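Local coordinates for protein lantibiotic dehydratase (Microbispora corallina, PDB 5EHK) that probably carries out the glutamyl-tRNA-dependent dehydration of serine and threonine residues in the precursor peptide of the lantibiotic NAI-107, at residues A[191-202]-A[241-251]; A[605-613]-A[623-631]. All blocks are in the same frame, centred on the assembly; numbering follows the deposited sequence.

Interaction 1 of 2, residues A[191-202]-A[241-251]; sequences LAGVTVQAHQTL and LGAARRPVLAG
V196 and V248 meet as an antiparallel hydrogen-bonded pair, and each satisfies the other's backbone: V196 N donates to V248 O at 2.8 Å, V248 N to V196 O at 3.0 Å. Two residues along, V194 O takes A250 N at 3.0 Å. L249 is the N-cap of the helix that A250 begins, so this bond serves an amide of the first turn; G251 N reaches A192 O only weakly, at 3.4 Å. At the other end A198 N donates to A244 O, just past the end of helix 235-243. Side chains fill in round this ladder. With V196 CG1 beside its own backbone N (chi1 -63°), that methyl lies 3.9 Å from A250 CB, while L202 and L241 cross at about a right angle, CD1 to CD1 at 3.9 Å. Q197 sends its amide oxygen elsewhere, to the backbone N of D599. The other edge of 195-198 is bonded to strand 281-283 and the residues flanking it. Central strand 195-198, short strand 248-249 between two helices, and a third strand after helix 267-278 are consistent with the winged helix-turn-helix fold of the peptide-recognition elements in lantibiotic dehydratases such as NisB.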
ATOM      1  N   LEU A 191      -9.712  37.195  37.681  1.00 45.66           N
ATOM      2  CA  LEU A 191      -8.630  36.859  36.754  1.00 45.62           C
ATOM      3  C   LEU A 191      -7.254  37.378  37.185  1.00 42.78           C
ATOM      4  O   LEU A 191      -6.260  36.673  37.036  1.00 41.75           O
ATOM      5  CB  LEU A 191      -8.969  37.328  35.332  1.00 44.04           C
ATOM      6  CG  LEU A 191      -8.051  36.881  34.189  1.00 47.11           C
ATOM      7  CD1 LEU A 191      -7.666  35.421  34.352  1.00 36.07           C
ATOM      8  CD2 LEU A 191      -8.731  37.106  32.827  1.00 38.32           C
ATOM      9  N   ALA A 192      -7.198  38.579  37.756  1.00 38.63           N
ATOM     10  CA  ALA A 192      -5.915  39.127  38.177  1.00 37.74           C
ATOM     11  C   ALA A 192      -5.416  38.455  39.445  1.00 44.70           C
ATOM     12  O   ALA A 192      -4.237  38.596  39.811  1.00 41.54           O
ATOM     13  CB  ALA A 192      -6.014  40.612  38.382  1.00 31.91           C
ATOM     14  N   GLY A 193      -6.301  37.690  40.086  1.00 42.24           N
ATOM     15  CA  GLY A 193      -5.972  37.000  41.326  1.00 40.40           C
ATOM     16  C   GLY A 193      -5.209  35.713  41.091  1.00 40.16           C
ATOM     17  O   GLY A 193      -4.353  35.324  41.890  1.00 38.56           O
ATOM     18  N   VAL A 194      -5.531  35.051  39.985  1.00 41.64           N
ATOM     19  CA  VAL A 194      -4.877  33.806  39.597  1.00 42.60           C
ATOM     20  C   VAL A 194      -3.686  34.037  38.656  1.00 43.55           C
ATOM     21  O   VAL A 194      -3.473  35.148  38.146  1.00 44.26           O
ATOM     22  CB  VAL A 194      -5.867  32.879  38.887  1.00 43.70           C
ATOM     23  CG1 VAL A 194      -7.152  32.755  39.701  1.00 49.10           C
ATOM     24  CG2 VAL A 194      -6.173  33.423  37.500  1.00 41.86           C
ATOM     25  N   THR A 195      -2.930  32.972  38.407  1.00 37.88           N
ATOM     26  CA  THR A 195      -1.830  33.008  37.450  1.00 30.66           C
ATOM     27  C   THR A 195      -2.277  32.585  36.038  1.00 30.95           C
ATOM     28  O   THR A 195      -3.225  31.810  35.884  1.00 31.54           O
ATOM     29  CB  THR A 195      -0.679  32.100  37.917  1.00 32.93           C
ATOM     30  OG1 THR A 195      -1.161  30.767  38.139  1.00 35.69           O
ATOM     31  CG2 THR A 195      -0.061  32.635  39.200  1.00 28.97           C
ATOM     32  N   VAL A 196      -1.607  33.101  35.007  1.00 33.53           N
ATOM     33  CA  VAL A 196      -1.876  32.670  33.623  1.00 31.04           C
ATOM     34  C   VAL A 196      -0.567  32.266  32.935  1.00 27.85           C
ATOM     35  O   VAL A 196       0.525  32.701  33.349  1.00 28.91           O
ATOM     36  CB  VAL A 196      -2.570  33.758  32.773  1.00 23.94           C
ATOM     37  CG1 VAL A 196      -3.930  34.088  33.347  1.00 22.79           C
ATOM     38  CG2 VAL A 196      -1.715  35.000  32.699  1.00 31.92           C
ATOM     39  N   GLN A 197      -0.672  31.427  31.904  1.00 21.48           N
ATOM     40  CA  GLN A 197       0.497  31.060  31.106  1.00 20.26           C
ATOM     41  C   GLN A 197       0.129  30.801  29.666  1.00 23.89           C
ATOM     42  O   GLN A 197      -1.032  30.502  29.358  1.00 23.78           O
ATOM     43  CB  GLN A 197       1.209  29.839  31.661  1.00 22.13           C
ATOM     44  CG  GLN A 197       0.580  28.512  31.297  1.00 19.99           C
ATOM     45  CD  GLN A 197       1.197  27.366  32.079  1.00 21.22           C
ATOM     46  OE1 GLN A 197       0.685  26.957  33.115  1.00 25.81           O
ATOM     47  NE2 GLN A 197       2.304  26.847  31.585  1.00 20.25           N
ATOM     48  N   ALA A 198       1.114  30.924  28.774  1.00 22.43           N
ATOM     49  CA  ALA A 198       0.862  30.662  27.359  1.00 17.14           C
ATOM     50  C   ALA A 198       0.598  29.184  27.136  1.00 17.09           C
ATOM     51  O   ALA A 198       1.287  28.329  27.684  1.00 21.07           O
ATOM     52  CB  ALA A 198       2.010  31.122  26.508  1.00 15.79           C
ATOM     53  N   HIS A 199      -0.438  28.892  26.363  1.00 20.30           N
ATOM     54  CA  HIS A 199      -0.744  27.532  25.945  1.00 18.12           C
ATOM     55  C   HIS A 199       0.531  26.962  25.325  1.00 16.95           C
ATOM     56  O   HIS A 199       1.210  27.642  24.560  1.00 15.15           O
ATOM     57  CB  HIS A 199      -1.860  27.566  24.903  1.00 14.99           C
ATOM     58  CG  HIS A 199      -2.459  26.225  24.606  1.00 15.91           C
ATOM     59  ND1 HIS A 199      -1.750  25.202  24.011  1.00 19.52           N
ATOM     60  CD2 HIS A 199      -3.715  25.758  24.778  1.00 15.82           C
ATOM     61  CE1 HIS A 199      -2.538  24.153  23.860  1.00 17.11           C
ATOM     62  NE2 HIS A 199      -3.736  24.467  24.313  1.00 16.94           N
ATOM     63  N   GLN A 200       0.884  25.734  25.669  1.00 15.28           N
ATOM     64  CA  GLN A 200       2.206  25.245  25.309  1.00 15.02           C
ATOM     65  C   GLN A 200       2.332  24.871  23.818  1.00 14.01           C
ATOM     66  O   GLN A 200       3.429  24.705  23.296  1.00 12.50           O
ATOM     67  CB  GLN A 200       2.633  24.107  26.245  1.00 13.68           C
ATOM     68  CG  GLN A 200       2.756  24.514  27.713  1.00 13.65           C
ATOM     69  CD  GLN A 200       1.481  24.230  28.544  1.00 16.97           C
ATOM     70  OE1 GLN A 200       0.418  23.901  28.010  1.00 15.74           O
ATOM     71  NE2 GLN A 200       1.606  24.343  29.863  1.00 17.31           N
ATOM     72  N   THR A 201       1.220  24.805  23.104  1.00 16.22           N
ATOM     73  CA  THR A 201       1.314  24.359  21.723  1.00 16.11           C
ATOM     74  C   THR A 201       0.998  25.431  20.691  1.00 20.91           C
ATOM     75  O   THR A 201       0.730  25.110  19.524  1.00 27.79           O
ATOM     76  CB  THR A 201       0.433  23.150  21.449  1.00 12.85           C
ATOM     77  OG1 THR A 201      -0.925  23.549  21.568  1.00 13.46           O
ATOM     78  CG2 THR A 201       0.718  22.045  22.434  1.00 12.78           C
ATOM     79  N   LEU A 202       1.012  26.695  21.107  1.00 18.25           N
ATOM     80  CA  LEU A 202       0.866  27.792  20.158  1.00 18.79           C
ATOM     81  C   LEU A 202       1.977  27.719  19.138  1.00 19.48           C
ATOM     82  O   LEU A 202       3.125  27.475  19.472  1.00 19.92           O
ATOM     83  CB  LEU A 202       0.940  29.144  20.876  1.00 17.61           C
ATOM     84  CG  LEU A 202      -0.224  29.390  21.825  1.00 17.32           C
ATOM     85  CD1 LEU A 202      -0.108  30.726  22.542  1.00 18.38           C
ATOM     86  CD2 LEU A 202      -1.535  29.274  21.050  1.00 21.69           C
ATOM     87  N   LEU A 241       2.228  36.942  25.514  1.00 29.91           N
ATOM     88  CA  LEU A 241       2.598  35.538  25.383  1.00 27.29           C
ATOM     89  C   LEU A 241       4.021  35.246  25.875  1.00 26.66           C
ATOM     90  O   LEU A 241       4.256  34.229  26.506  1.00 29.21           O
ATOM     91  CB  LEU A 241       2.411  35.063  23.946  1.00 23.99           C
ATOM     92  CG  LEU A 241       0.952  35.004  23.492  1.00 23.60           C
ATOM     93  CD1 LEU A 241       0.836  34.493  22.044  1.00 27.60           C
ATOM     94  CD2 LEU A 241       0.106  34.182  24.442  1.00 22.34           C
ATOM     95  N   GLY A 242       4.963  36.140  25.614  1.00 23.49           N
ATOM     96  CA  GLY A 242       6.333  35.912  26.044  1.00 22.13           C
ATOM     97  C   GLY A 242       6.512  36.027  27.544  1.00 26.07           C
ATOM     98  O   GLY A 242       7.260  35.271  28.152  1.00 30.19           O
ATOM     99  N   ALA A 243       5.833  36.985  28.154  1.00 29.81           N
ATOM    100  CA  ALA A 243       5.939  37.166  29.599  1.00 31.34           C
ATOM    101  C   ALA A 243       5.214  36.051  30.352  1.00 30.28           C
ATOM    102  O   ALA A 243       5.553  35.718  31.491  1.00 26.23           O
ATOM    103  CB  ALA A 243       5.383  38.508  29.990  1.00 26.99           C
ATOM    104  N   ALA A 244       4.216  35.472  29.693  1.00 32.28           N
ATOM    105  CA  ALA A 244       3.442  34.381  30.276  1.00 31.77           C
ATOM    106  C   ALA A 244       3.931  33.002  29.795  1.00 32.79           C
ATOM    107  O   ALA A 244       3.140  32.043  29.705  1.00 27.87           O
ATOM    108  CB  ALA A 244       1.961  34.568  29.949  1.00 23.93           C
ATOM    109  N   ARG A 245       5.230  32.906  29.492  1.00 28.67           N
ATOM    110  CA  ARG A 245       5.821  31.638  29.071  1.00 30.53           C
ATOM    111  C   ARG A 245       5.778  30.650  30.228  1.00 28.55           C
ATOM    112  O   ARG A 245       5.307  29.526  30.086  1.00 29.64           O
ATOM    113  CB  ARG A 245       7.253  31.811  28.548  1.00 31.31           C
ATOM    114  CG  ARG A 245       7.887  30.481  28.191  1.00 40.69           C
ATOM    115  CD  ARG A 245       9.370  30.549  27.853  1.00 40.81           C
ATOM    116  NE  ARG A 245       9.945  29.202  27.909  1.00 45.97           N
ATOM    117  CZ  ARG A 245      10.460  28.643  29.007  1.00 42.29           C
ATOM    118  NH1 ARG A 245      10.499  29.325  30.148  1.00 41.52           N
ATOM    119  NH2 ARG A 245      10.947  27.403  28.966  1.00 27.75           N
ATOM    120  N   ARG A 246       6.269  31.077  31.381  1.00 27.40           N
ATOM    121  CA  ARG A 246       6.019  30.326  32.598  1.00 30.78           C
ATOM    122  C   ARG A 246       4.818  30.946  33.326  1.00 32.86           C
ATOM    123  O   ARG A 246       4.467  32.093  33.062  1.00 32.20           O
ATOM    124  CB  ARG A 246       7.269  30.269  33.471  1.00 30.08           C
ATOM    125  CG  ARG A 246       8.401  29.473  32.830  1.00 35.36           C
ATOM    126  CD  ARG A 246       9.634  29.491  33.720  1.00 51.65           C
ATOM    127  NE  ARG A 246       9.408  28.735  34.957  1.00 62.45           N
ATOM    128  CZ  ARG A 246      10.287  28.631  35.952  1.00 60.58           C
ATOM    129  NH1 ARG A 246      11.467  29.236  35.872  1.00 59.45           N
ATOM    130  NH2 ARG A 246       9.981  27.919  37.030  1.00 59.18           N
ATOM    131  N   PRO A 247       4.148  30.176  34.207  1.00 36.28           N
ATOM    132  CA  PRO A 247       2.977  30.754  34.878  1.00 34.45           C
ATOM    133  C   PRO A 247       3.358  32.000  35.686  1.00 38.95           C
ATOM    134  O   PRO A 247       4.297  31.941  36.497  1.00 30.08           O
ATOM    135  CB  PRO A 247       2.531  29.633  35.821  1.00 32.67           C
ATOM    136  CG  PRO A 247       3.729  28.766  35.991  1.00 33.91           C
ATOM    137  CD  PRO A 247       4.427  28.808  34.679  1.00 33.29           C
ATOM    138  N   VAL A 248       2.645  33.103  35.429  1.00 36.88           N
ATOM    139  CA  VAL A 248       2.897  34.405  36.046  1.00 32.44           C
ATOM    140  C   VAL A 248       1.578  34.974  36.540  1.00 35.95           C
ATOM    141  O   VAL A 248       0.533  34.738  35.921  1.00 35.74           O
ATOM    142  CB  VAL A 248       3.529  35.400  35.025  1.00 34.77           C
ATOM    143  CG1 VAL A 248       2.492  35.932  34.028  1.00 27.69           C
ATOM    144  CG2 VAL A 248       4.193  36.550  35.732  1.00 37.76           C
ATOM    145  N   LEU A 249       1.614  35.715  37.648  1.00 38.73           N
ATOM    146  CA  LEU A 249       0.397  36.321  38.199  1.00 38.85           C
ATOM    147  C   LEU A 249      -0.245  37.307  37.211  1.00 43.48           C
ATOM    148  O   LEU A 249       0.426  38.219  36.728  1.00 45.15           O
ATOM    149  CB  LEU A 249       0.694  36.991  39.540  1.00 44.81           C
ATOM    150  CG  LEU A 249      -0.486  37.670  40.247  1.00 51.43           C
ATOM    151  CD1 LEU A 249      -1.631  36.699  40.486  1.00 43.38           C
ATOM    152  CD2 LEU A 249      -0.017  38.259  41.571  1.00 52.77           C
ATOM    153  N   ALA A 250      -1.530  37.120  36.901  1.00 43.36           N
ATOM    154  CA  ALA A 250      -2.165  37.856  35.799  1.00 39.91           C
ATOM    155  C   ALA A 250      -2.189  39.357  36.018  1.00 42.03           C
ATOM    156  O   ALA A 250      -2.026  40.130  35.080  1.00 41.50           O
ATOM    157  CB  ALA A 250      -3.559  37.346  35.542  1.00 33.33           C
ATOM    158  N   GLY A 251      -2.380  39.766  37.267  1.00 51.58           N
ATOM    159  CA  GLY A 251      -2.417  41.178  37.605  1.00 48.86           C
ATOM    160  C   GLY A 251      -1.093  41.868  37.339  1.00 44.63           C
ATOM    161  O   GLY A 251      -1.057  42.825  36.576  1.00 48.84           O
TER

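Interaction 2 of 2, residues A[605-613]-A[623-631]; sequences EIPLDELGV and VHLPTGREV
E610 and H624 run alongside each other in the same direction, with H624 NE2 donating to E610 OE1; the modelled separation is too short to trust in detail. Carboxylate and ring planes are 48° apart, and OE1 sits at the ring edge. The other ring nitrogen, H624 ND1, pairs with T627 OG1 at 2.9 Å, which would fix the rotation of the ring. P626 lies over one face, its CD 3.4 Å above the ring centre. The close-fitting part of the contact starts at this pair and continues inward from the ring through I606, L611 and V631. I606 CG1 touches H624 CD2 at 4.0 Å; it is anti to its backbone N (chi1 -177°), which carries CD1 on to V631, the two side chains meeting tip to tip with CD1 3.9 Å from CG2. L611 CD2 meets the same V631 CG2 at 4.1 Å. The solvent side is the outer rim, where P626 and T627 are exposed.

The backbone ladder is short: G612 and V623 exchange bonds in both directions, each 2.8 Å between N and O, and L625 N closes the end on E610 O at 3.0 Å. L625 CD1 packs on G612 CA, where the glycine has no side chain in the way.

The ladder belongs to the hairpin of strands 611-615 and 620-624. Strand 423-424 pairs with the outer edge of 611-615, strand 629-634 follows 620-624 across the sheet, and side chains of I593 and A568, from the next parallel strands, help enclose I606.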
ATOM      1  N   GLU A 605       7.886  21.219  36.587  1.00 18.85           N
ATOM      2  CA  GLU A 605       7.534  21.263  35.174  1.00 17.04           C
ATOM      3  C   GLU A 605       8.766  21.117  34.288  1.00 22.82           C
ATOM      4  O   GLU A 605       9.776  21.788  34.517  1.00 20.98           O
ATOM      5  CB  GLU A 605       6.795  22.572  34.872  1.00 16.47           C
ATOM      6  CG  GLU A 605       6.474  22.807  33.416  1.00 21.01           C
ATOM      7  CD  GLU A 605       5.354  21.936  32.906  1.00 21.21           C
ATOM      8  OE1 GLU A 605       4.479  21.564  33.707  1.00 26.45           O
ATOM      9  OE2 GLU A 605       5.344  21.615  31.702  1.00 19.90           O
ATOM     10  N   ILE A 606       8.712  20.209  33.305  1.00 20.01           N
ATOM     11  CA  ILE A 606       9.764  20.184  32.284  1.00 19.80           C
ATOM     12  C   ILE A 606       9.185  20.688  30.959  1.00 17.40           C
ATOM     13  O   ILE A 606       8.491  19.965  30.248  1.00 16.40           O
ATOM     14  CB  ILE A 606      10.545  18.824  32.203  1.00 20.78           C
ATOM     15  CG1 ILE A 606      11.674  18.855  31.171  1.00 16.85           C
ATOM     16  CG2 ILE A 606       9.647  17.668  31.958  1.00 25.55           C
ATOM     17  CD1 ILE A 606      12.153  17.493  30.842  1.00 18.49           C
ATOM     18  N   PRO A 607       9.471  21.959  30.634  1.00 19.97           N
ATOM     19  CA  PRO A 607       8.650  22.680  29.661  1.00 21.69           C
ATOM     20  C   PRO A 607       8.795  22.096  28.261  1.00 18.32           C
ATOM     21  O   PRO A 607       9.895  21.785  27.794  1.00 15.38           O
ATOM     22  CB  PRO A 607       9.230  24.110  29.694  1.00 22.66           C
ATOM     23  CG  PRO A 607      10.201  24.130  30.846  1.00 19.99           C
ATOM     24  CD  PRO A 607      10.686  22.719  30.961  1.00 18.81           C
ATOM     25  N   LEU A 608       7.660  21.963  27.598  1.00 19.90           N
ATOM     26  CA  LEU A 608       7.594  21.425  26.250  1.00 16.49           C
ATOM     27  C   LEU A 608       8.588  22.071  25.270  1.00 17.32           C
ATOM     28  O   LEU A 608       9.243  21.367  24.498  1.00 16.83           O
ATOM     29  CB  LEU A 608       6.165  21.578  25.746  1.00 15.90           C
ATOM     30  CG  LEU A 608       5.796  21.008  24.407  1.00 13.26           C
ATOM     31  CD1 LEU A 608       6.309  19.586  24.408  1.00 14.90           C
ATOM     32  CD2 LEU A 608       4.301  21.031  24.351  1.00  7.90           C
ATOM     33  N   ASP A 609       8.728  23.395  25.312  1.00 17.08           N
ATOM     34  CA  ASP A 609       9.570  24.074  24.330  1.00 15.05           C
ATOM     35  C   ASP A 609      11.053  23.848  24.562  1.00 15.78           C
ATOM     36  O   ASP A 609      11.871  24.373  23.825  1.00 14.38           O
ATOM     37  CB  ASP A 609       9.262  25.579  24.216  1.00 15.92           C
ATOM     38  CG  ASP A 609       9.469  26.355  25.532  1.00 31.52           C
ATOM     39  OD1 ASP A 609      10.248  25.924  26.431  1.00 26.05           O
ATOM     40  OD2 ASP A 609       8.836  27.432  25.657  1.00 37.95           O
ATOM     41  N   GLU A 610      11.396  23.080  25.593  1.00 15.90           N
ATOM     42  CA  GLU A 610      12.791  22.749  25.843  1.00 14.57           C
ATOM     43  C   GLU A 610      13.151  21.399  25.253  1.00 15.45           C
ATOM     44  O   GLU A 610      14.297  20.950  25.366  1.00 17.24           O
ATOM     45  CB  GLU A 610      13.110  22.750  27.328  1.00 14.86           C
ATOM     46  CG  GLU A 610      12.892  24.067  28.034  1.00 20.10           C
ATOM     47  CD  GLU A 610      13.398  24.039  29.492  1.00 30.26           C
ATOM     48  OE1 GLU A 610      14.019  23.013  29.908  1.00 25.60           O
ATOM     49  OE2 GLU A 610      13.166  25.039  30.217  1.00 25.31           O
ATOM     50  N   LEU A 611      12.171  20.752  24.627  1.00 12.43           N
ATOM     51  CA  LEU A 611      12.341  19.395  24.145  1.00 10.82           C
ATOM     52  C   LEU A 611      12.691  19.306  22.648  1.00 11.31           C
ATOM     53  O   LEU A 611      12.206  20.081  21.850  1.00 11.47           O
ATOM     54  CB  LEU A 611      11.094  18.587  24.485  1.00 10.47           C
ATOM     55  CG  LEU A 611      10.845  18.491  25.990  1.00 15.76           C
ATOM     56  CD1 LEU A 611       9.620  17.627  26.339  1.00 10.40           C
ATOM     57  CD2 LEU A 611      12.113  17.941  26.663  1.00 12.28           C
ATOM     58  N   GLY A 612      13.537  18.345  22.286  1.00 11.58           N
ATOM     59  CA  GLY A 612      13.933  18.114  20.909  1.00  8.58           C
ATOM     60  C   GLY A 612      13.886  16.636  20.543  1.00 11.57           C
ATOM     61  O   GLY A 612      13.712  15.765  21.406  1.00 13.70           O
ATOM     62  N   VAL A 613      13.967  16.338  19.253  1.00  9.00           N
ATOM     63  CA  VAL A 613      13.940  14.956  18.807  1.00  7.89           C
ATOM     64  C   VAL A 613      15.150  14.719  17.894  1.00 10.60           C
ATOM     65  O   VAL A 613      15.410  15.513  16.984  1.00 10.74           O
ATOM     66  CB  VAL A 613      12.624  14.627  18.072  1.00  8.44           C
ATOM     67  CG1 VAL A 613      12.507  13.134  17.819  1.00 10.89           C
ATOM     68  CG2 VAL A 613      11.418  15.108  18.856  1.00  6.59           C
ATOM     69  N   VAL A 623      15.022  14.589  23.580  1.00 10.24           N
ATOM     70  CA  VAL A 623      16.217  15.185  24.169  1.00 13.22           C
ATOM     71  C   VAL A 623      15.864  16.477  24.862  1.00 13.50           C
ATOM     72  O   VAL A 623      15.172  17.307  24.283  1.00 14.44           O
ATOM     73  CB  VAL A 623      17.307  15.454  23.110  1.00 11.64           C
ATOM     74  CG1 VAL A 623      18.476  16.170  23.717  1.00 13.17           C
ATOM     75  CG2 VAL A 623      17.769  14.166  22.538  1.00 13.43           C
ATOM     76  N   HIS A 624      16.328  16.656  26.099  1.00 14.14           N
ATOM     77  CA  HIS A 624      16.182  17.951  26.756  1.00 14.41           C
ATOM     78  C   HIS A 624      17.335  18.784  26.264  1.00 20.16           C
ATOM     79  O   HIS A 624      18.495  18.563  26.635  1.00 19.41           O
ATOM     80  CB  HIS A 624      16.181  17.843  28.278  1.00 15.69           C
ATOM     81  CG  HIS A 624      16.045  19.158  28.985  1.00 19.53           C
ATOM     82  ND1 HIS A 624      17.092  19.755  29.659  1.00 18.34           N
ATOM     83  CD2 HIS A 624      14.983  19.988  29.130  1.00 20.31           C
ATOM     84  CE1 HIS A 624      16.679  20.896  30.183  1.00 18.45           C
ATOM     85  NE2 HIS A 624      15.404  21.064  29.875  1.00 16.25           N
ATOM     86  N   LEU A 625      16.999  19.712  25.370  1.00 22.45           N
ATOM     87  CA  LEU A 625      17.990  20.518  24.658  1.00 22.36           C
ATOM     88  C   LEU A 625      18.967  21.295  25.564  1.00 22.82           C
ATOM     89  O   LEU A 625      20.168  21.252  25.327  1.00 26.61           O
ATOM     90  CB  LEU A 625      17.305  21.445  23.638  1.00 16.79           C
ATOM     91  CG  LEU A 625      16.683  20.695  22.473  1.00 14.20           C
ATOM     92  CD1 LEU A 625      15.825  21.575  21.592  1.00  6.54           C
ATOM     93  CD2 LEU A 625      17.793  20.034  21.687  1.00 14.98           C
ATOM     94  N   PRO A 626      18.469  21.968  26.621  1.00 21.16           N
ATOM     95  CA  PRO A 626      19.443  22.704  27.432  1.00 22.02           C
ATOM     96  C   PRO A 626      20.568  21.866  28.031  1.00 23.19           C
ATOM     97  O   PRO A 626      21.644  22.427  28.235  1.00 24.58           O
ATOM     98  CB  PRO A 626      18.579  23.294  28.553  1.00 19.96           C
ATOM     99  CG  PRO A 626      17.240  23.500  27.892  1.00 17.89           C
ATOM    100  CD  PRO A 626      17.082  22.296  27.008  1.00 18.07           C
ATOM    101  N   THR A 627      20.344  20.574  28.287  1.00 24.42           N
ATOM    102  CA  THR A 627      21.302  19.786  29.069  1.00 20.32           C
ATOM    103  C   THR A 627      21.939  18.604  28.348  1.00 24.69           C
ATOM    104  O   THR A 627      22.915  18.043  28.824  1.00 32.34           O
ATOM    105  CB  THR A 627      20.684  19.290  30.379  1.00 22.63           C
ATOM    106  OG1 THR A 627      19.598  18.404  30.090  1.00 25.37           O
ATOM    107  CG2 THR A 627      20.164  20.469  31.211  1.00 24.52           C
ATOM    108  N   GLY A 628      21.408  18.223  27.199  1.00 25.18           N
ATOM    109  CA  GLY A 628      21.949  17.081  26.489  1.00 23.27           C
ATOM    110  C   GLY A 628      21.717  15.744  27.181  1.00 31.26           C
ATOM    111  O   GLY A 628      22.588  14.868  27.208  1.00 40.39           O
ATOM    112  N   ARG A 629      20.533  15.590  27.755  1.00 20.74           N
ATOM    113  CA  ARG A 629      20.114  14.323  28.306  1.00 17.24           C
ATOM    114  C   ARG A 629      18.810  13.854  27.635  1.00 18.79           C
ATOM    115  O   ARG A 629      18.004  14.657  27.177  1.00 18.68           O
ATOM    116  CB  ARG A 629      19.927  14.461  29.809  1.00 20.75           C
ATOM    117  CG  ARG A 629      21.156  15.003  30.539  1.00 20.03           C
ATOM    118  CD  ARG A 629      20.888  15.192  32.039  1.00 18.88           C
ATOM    119  NE  ARG A 629      20.435  13.980  32.716  1.00 18.92           N
ATOM    120  CZ  ARG A 629      19.830  13.967  33.906  1.00 20.67           C
ATOM    121  NH1 ARG A 629      19.588  15.100  34.545  1.00 16.10           N
ATOM    122  NH2 ARG A 629      19.437  12.822  34.452  1.00 21.10           N
ATOM    123  N   GLU A 630      18.618  12.554  27.512  1.00 16.39           N
ATOM    124  CA  GLU A 630      17.354  12.084  26.984  1.00 11.40           C
ATOM    125  C   GLU A 630      16.241  12.240  28.015  1.00 12.61           C
ATOM    126  O   GLU A 630      16.473  12.428  29.199  1.00 10.99           O
ATOM    127  CB  GLU A 630      17.464  10.651  26.473  1.00 10.90           C
ATOM    128  CG  GLU A 630      18.351  10.569  25.227  1.00 17.63           C
ATOM    129  CD  GLU A 630      18.003   9.419  24.299  1.00 19.21           C
ATOM    130  OE1 GLU A 630      16.837   8.957  24.323  1.00 19.71           O
ATOM    131  OE2 GLU A 630      18.900   8.976  23.540  1.00 18.29           O
ATOM    132  N   VAL A 631      15.014  12.205  27.538  1.00 14.42           N
ATOM    133  CA  VAL A 631      13.881  12.267  28.414  1.00  9.37           C
ATOM    134  C   VAL A 631      13.098  11.047  28.042  1.00  9.18           C
ATOM    135  O   VAL A 631      13.016  10.703  26.869  1.00 12.38           O
ATOM    136  CB  VAL A 631      13.066  13.549  28.206  1.00  9.34           C
ATOM    137  CG1 VAL A 631      11.736  13.489  28.977  1.00  9.17           C
ATOM    138  CG2 VAL A 631      13.897  14.761  28.620  1.00  9.12           C
TER

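The centres of interaction 1 and interaction 2 are about 21 Å apart, yet they meet, chiefly through R245. This arginine, in the loop after helix 235-243, puts NH2 3.0 Å from D609 OD1 in a salt bridge; E610 OE2 is a weaker partner of the same nitrogen at 3.5 Å. E610 thus serves both sites, with OE1 turned to H624 and OE2 toward R245. A second, van der Waals touch brings the Q200 carbonyl O to 3.9 Å from L608 CD2. The R245–D609 salt bridge, with the weaker pair to E610, links the likely winged-helix part of 191-202 and 241-251 to the turn leading into the hairpin at 605-613 and 623-631. Neither contact includes a bound ligand.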